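Local coordinates for protein beta-1,4-mannanase (PDB 4OOU) that hydrolyses internal beta-1,4-mannosidic linkages in the backbones of mannans, galactomannans and glucomannans, at residues Gly76-Arg81 against Gly375-Asn380; Gln248-Gly253 against His257-Cys262. One frame throughout, in Å; residues are numbered along the deposited sequence.

Contact 1: Gly76-Arg81 against Gly375-Asn380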
# COMPACT_ATOMS: atom_id res chain seq x y z
N GLY A 76 -17.00 6.37 -10.14
CA GLY A 76 -17.33 5.02 -9.70
C GLY A 76 -16.18 4.22 -9.10
O GLY A 76 -16.27 2.98 -9.02
N GLY A 77 -15.10 4.89 -8.71
CA GLY A 77 -13.97 4.25 -8.01
C GLY A 77 -14.26 4.16 -6.51
O GLY A 77 -15.24 4.75 -6.02
N ASN A 78 -13.44 3.44 -5.77
CA ASN A 78 -13.75 3.20 -4.35
C ASN A 78 -12.57 3.16 -3.40
O ASN A 78 -12.72 2.74 -2.28
CB ASN A 78 -14.55 1.90 -4.21
CG ASN A 78 -13.70 0.67 -4.42
OD1 ASN A 78 -12.51 0.76 -4.70
ND2 ASN A 78 -14.31 -0.49 -4.28
N THR A 79 -11.40 3.60 -3.86
CA THR A 79 -10.19 3.48 -3.08
C THR A 79 -9.18 4.52 -3.51
O THR A 79 -9.03 4.80 -4.69
CB THR A 79 -9.59 2.06 -3.24
OG1 THR A 79 -10.44 1.11 -2.60
CG2 THR A 79 -8.20 1.95 -2.62
N ALA A 80 -8.47 5.08 -2.54
CA ALA A 80 -7.31 5.92 -2.78
C ALA A 80 -6.14 5.47 -1.89
O ALA A 80 -6.30 5.29 -0.69
CB ALA A 80 -7.64 7.37 -2.50
N ARG A 81 -4.97 5.27 -2.50
CA ARG A 81 -3.74 4.97 -1.77
C ARG A 81 -2.97 6.30 -1.63
O ARG A 81 -2.75 7.05 -2.61
CB ARG A 81 -2.93 3.95 -2.54
CG ARG A 81 -1.69 3.38 -1.88
CD ARG A 81 -1.02 2.43 -2.86
NE ARG A 81 0.19 1.82 -2.36
CZ ARG A 81 1.42 1.99 -2.86
NH1 ARG A 81 1.64 2.80 -3.90
NH2 ARG A 81 2.43 1.32 -2.32
N GLY A 375 -16.39 -8.84 -7.94
CA GLY A 375 -17.27 -8.52 -6.82
C GLY A 375 -17.88 -7.13 -6.88
O GLY A 375 -18.08 -6.55 -7.95
N MET A 376 -18.16 -6.60 -5.70
CA MET A 376 -18.80 -5.29 -5.56
C MET A 376 -17.76 -4.20 -5.69
O MET A 376 -16.63 -4.31 -5.17
CB MET A 376 -19.48 -5.21 -4.20
CG MET A 376 -20.40 -4.02 -3.98
SD MET A 376 -21.52 -4.44 -2.61
CE MET A 376 -20.40 -4.61 -1.23
N VAL A 377 -18.12 -3.14 -6.40
CA VAL A 377 -17.25 -1.99 -6.55
C VAL A 377 -17.80 -0.85 -5.71
O VAL A 377 -17.19 -0.44 -4.72
CB VAL A 377 -17.10 -1.63 -8.04
CG1 VAL A 377 -16.31 -0.35 -8.25
CG2 VAL A 377 -16.42 -2.78 -8.74
N SER A 378 -18.96 -0.32 -6.09
CA SER A 378 -19.54 0.84 -5.40
C SER A 378 -19.99 0.37 -4.03
O SER A 378 -20.88 -0.45 -3.93
CB SER A 378 -20.69 1.49 -6.20
OG SER A 378 -21.76 1.81 -5.34
N VAL A 379 -19.32 0.84 -2.99
CA VAL A 379 -19.56 0.34 -1.66
C VAL A 379 -20.27 1.44 -0.90
O VAL A 379 -19.98 2.60 -1.10
CB VAL A 379 -18.26 -0.01 -0.93
CG1 VAL A 379 -18.60 -0.48 0.49
CG2 VAL A 379 -17.50 -1.08 -1.66
N ASN A 380 -21.20 1.05 -0.03
CA ASN A 380 -21.83 2.00 0.90
C ASN A 380 -21.11 1.80 2.22
O ASN A 380 -21.25 0.76 2.89
CB ASN A 380 -23.33 1.76 1.01
CG ASN A 380 -24.13 3.02 1.41
OD1 ASN A 380 -23.89 4.12 0.90
ND2 ASN A 380 -25.10 2.84 2.31

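Contact 2: Gln248-Gly253 against His257-Cys262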
# COMPACT_ATOMS: atom_id res chain seq x y z
N GLN A 248 6.68 -11.45 -4.78
CA GLN A 248 5.45 -11.80 -4.06
C GLN A 248 4.72 -13.01 -4.66
O GLN A 248 3.51 -13.20 -4.45
CB GLN A 248 4.54 -10.58 -3.86
CG GLN A 248 4.91 -9.76 -2.61
CD GLN A 248 3.90 -8.68 -2.28
OE1 GLN A 248 2.70 -8.87 -2.45
NE2 GLN A 248 4.38 -7.55 -1.78
N THR A 249 5.48 -13.85 -5.35
CA THR A 249 4.98 -15.15 -5.76
C THR A 249 6.08 -16.20 -5.62
O THR A 249 7.26 -15.92 -5.88
CB THR A 249 4.50 -15.10 -7.21
OG1 THR A 249 3.81 -16.32 -7.54
CG2 THR A 249 5.69 -14.83 -8.15
N ASP A 250 5.70 -17.41 -5.23
CA ASP A 250 6.67 -18.53 -5.33
C ASP A 250 6.65 -19.18 -6.71
O ASP A 250 7.52 -20.00 -7.04
CB ASP A 250 6.44 -19.53 -4.20
CG ASP A 250 6.91 -18.99 -2.90
OD1 ASP A 250 8.08 -18.57 -2.84
OD2 ASP A 250 6.11 -18.91 -1.96
N SER A 251 5.70 -18.78 -7.54
CA SER A 251 5.63 -19.28 -8.91
C SER A 251 6.87 -18.88 -9.76
O SER A 251 7.74 -18.12 -9.31
CB SER A 251 4.32 -18.83 -9.55
OG SER A 251 3.22 -19.40 -8.87
N PHE A 252 6.96 -19.44 -10.96
CA PHE A 252 7.89 -18.95 -12.01
C PHE A 252 9.37 -18.91 -11.65
O PHE A 252 10.16 -18.25 -12.36
CB PHE A 252 7.48 -17.55 -12.46
CG PHE A 252 6.03 -17.43 -12.86
CD1 PHE A 252 5.58 -17.98 -14.06
CD2 PHE A 252 5.13 -16.76 -12.06
CE1 PHE A 252 4.26 -17.86 -14.47
CE2 PHE A 252 3.81 -16.63 -12.46
CZ PHE A 252 3.37 -17.18 -13.66
N GLY A 253 9.74 -19.62 -10.58
CA GLY A 253 11.09 -19.55 -10.00
C GLY A 253 11.38 -18.32 -9.16
O GLY A 253 12.48 -18.13 -8.66
N HIS A 257 8.73 -13.17 -0.79
CA HIS A 257 9.49 -12.81 0.40
C HIS A 257 8.67 -12.35 1.58
O HIS A 257 9.26 -12.09 2.62
CB HIS A 257 10.51 -11.72 0.09
CG HIS A 257 11.73 -12.24 -0.58
ND1 HIS A 257 11.86 -12.31 -1.95
CD2 HIS A 257 12.88 -12.73 -0.07
CE1 HIS A 257 13.04 -12.81 -2.25
NE2 HIS A 257 13.68 -13.08 -1.13
N TYR A 258 7.35 -12.24 1.44
CA TYR A 258 6.51 -11.62 2.47
C TYR A 258 5.39 -12.52 3.00
O TYR A 258 4.48 -12.05 3.70
CB TYR A 258 5.96 -10.28 1.95
CG TYR A 258 7.04 -9.33 1.42
CD1 TYR A 258 7.46 -9.39 0.11
CD2 TYR A 258 7.63 -8.38 2.22
CE1 TYR A 258 8.41 -8.54 -0.38
CE2 TYR A 258 8.59 -7.52 1.73
CZ TYR A 258 8.98 -7.60 0.42
OH TYR A 258 9.95 -6.76 -0.11
N LYS A 259 5.47 -13.82 2.70
CA LYS A 259 4.55 -14.81 3.31
C LYS A 259 4.68 -14.86 4.82
O LYS A 259 5.75 -14.62 5.36
CB LYS A 259 4.71 -16.23 2.70
CG LYS A 259 6.11 -16.83 2.47
CD LYS A 259 5.96 -18.04 1.53
CE LYS A 259 7.22 -18.90 1.36
NZ LYS A 259 8.13 -18.49 0.25
N ASP A 260 3.57 -15.15 5.49
CA ASP A 260 3.59 -15.32 6.96
C ASP A 260 4.92 -15.93 7.46
O ASP A 260 5.65 -15.25 8.18
CB ASP A 260 2.41 -16.17 7.43
CG ASP A 260 1.05 -15.48 7.25
OD1 ASP A 260 0.86 -14.61 6.35
OD2 ASP A 260 0.15 -15.85 8.03
N SER A 261 5.25 -17.17 7.08
CA SER A 261 6.49 -17.84 7.59
C SER A 261 7.71 -16.89 7.62
O SER A 261 8.36 -16.73 8.68
CB SER A 261 6.82 -19.19 6.86
OG SER A 261 7.54 -19.03 5.64
N CYS A 262 7.97 -16.23 6.50
CA CYS A 262 9.14 -15.36 6.35
C CYS A 262 9.18 -14.14 7.29
O CYS A 262 10.24 -13.81 7.82
CB CYS A 262 9.24 -14.83 4.91
SG CYS A 262 9.74 -16.02 3.68

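Contact 1: Gly76-Arg81 against Gly375-Asn380
Asn-78 reaches across to the backbone of Val-377 and makes the one hydrogen bond between Gly-76-Arg-81 and Gly-375-Asn-380. Its CB, directed at the C-terminal segment, already lies 3.6 Å from Val-377 O. CG sits between the backbone N and the carbonyl carbon (chi1 73°), which swings the amide toward the C-terminal segment. At the tip ND2 donates to Val-377 O over 2.9 Å, with an N-H...O angle of 147° and the donor somewhat tilted from the carbonyl plane. ND2 also gives a hydrogen bond to Phe-38 O, while CG2 of Val-379 approaches it at 4.2 Å. OD1, the other branch, accepts from Ser-40 N and from Thr-79 OG1, the hydroxyl standing above the amide's carbonyl plane. The site is the turn from helix 58-74 into strand 79-86 of the TIM barrel of this family 5 glycosidase: Gly-76, at positive phi, closes the helix as the C-prime residue of a Schellman motif, and the strand then runs parallel beside strand 35-43. With an alanine here, Val-377 O would probably lose this donor, and Ser-40 N and the Thr-79 hydroxyl their side-chain acceptor, so that the C-terminal segment would be held less firmly. Beside the amide, CG1 of Val-377, anti to its own backbone N, packs on the helix-ending turn and meets Gly-76 O at 3.4 Å.

Contact 2: Gln248-Gly253 against His257-Cys262
Lys-259 and Asp-250 form a salt bridge, their side chains coming from opposite directions. NZ of Lys-259 is 3.0 Å from Asp-250 OD2, which it meets on the syn side, 19° out of the carboxylate plane; a second, weak bond runs from NZ to Asp-250 OD1 at 3.1 Å. The lysine chain is extended as far as CE and bends at its last torsion (chi4 -90°), which turns NZ onto the carboxylate and leaves CE 3.5 Å from Asp-250 OD2. Arg-255 and the backbone N of Asn-256, both in the short link joining the two segments, also bond to Asp-250 OD1.

Nonpolar packing lies deeper. CG of Gln-248 rests 3.7 Å from CD1 of Tyr-258, the two side chains crossing at about a right angle. The polar ends of this pair bond elsewhere: Gln-248 OE1 accepts from Gln-278 N, its NE2 donates to Val-240 O and Ser-242 OG, and Tyr-258 OH pairs with Glu-183. Within 248-253, Thr-249 OG1 accepts from Ser-251 N at 3.1 Å, forming an ST turn.

The loop after barrel strand 238-241 is thus folded back before helix 260-267, whose Cys-262 is disulfide-bonded to Cys-195. With a lysine and an arginine both bound to it, the Asp-250 carboxylate is probably stabilised in its charged form.

How the contacts relate
Contact 1 is the buried one and joins parts of the chain almost 300 residues apart; contact 2, nested between them, is partly buried and local. They share no helix or strand, contact 1 involving strand 79-86 and contact 2 the loop after strand 238-241, though both strands belong to one barrel. Their chemistry is in keeping with this: an uncharged amide against backbone in contact 1, and in contact 2 a charged pair at partly exposed residues beside buried packing. The touching residues of contact 1 lie away from the annotated sites, although Arg-81, farther along, pairs with Glu-312, the probable nucleophile; Tyr-258 in contact 2 lies about 7 Å from the substrate-binding Trp-243, side chain to side chain.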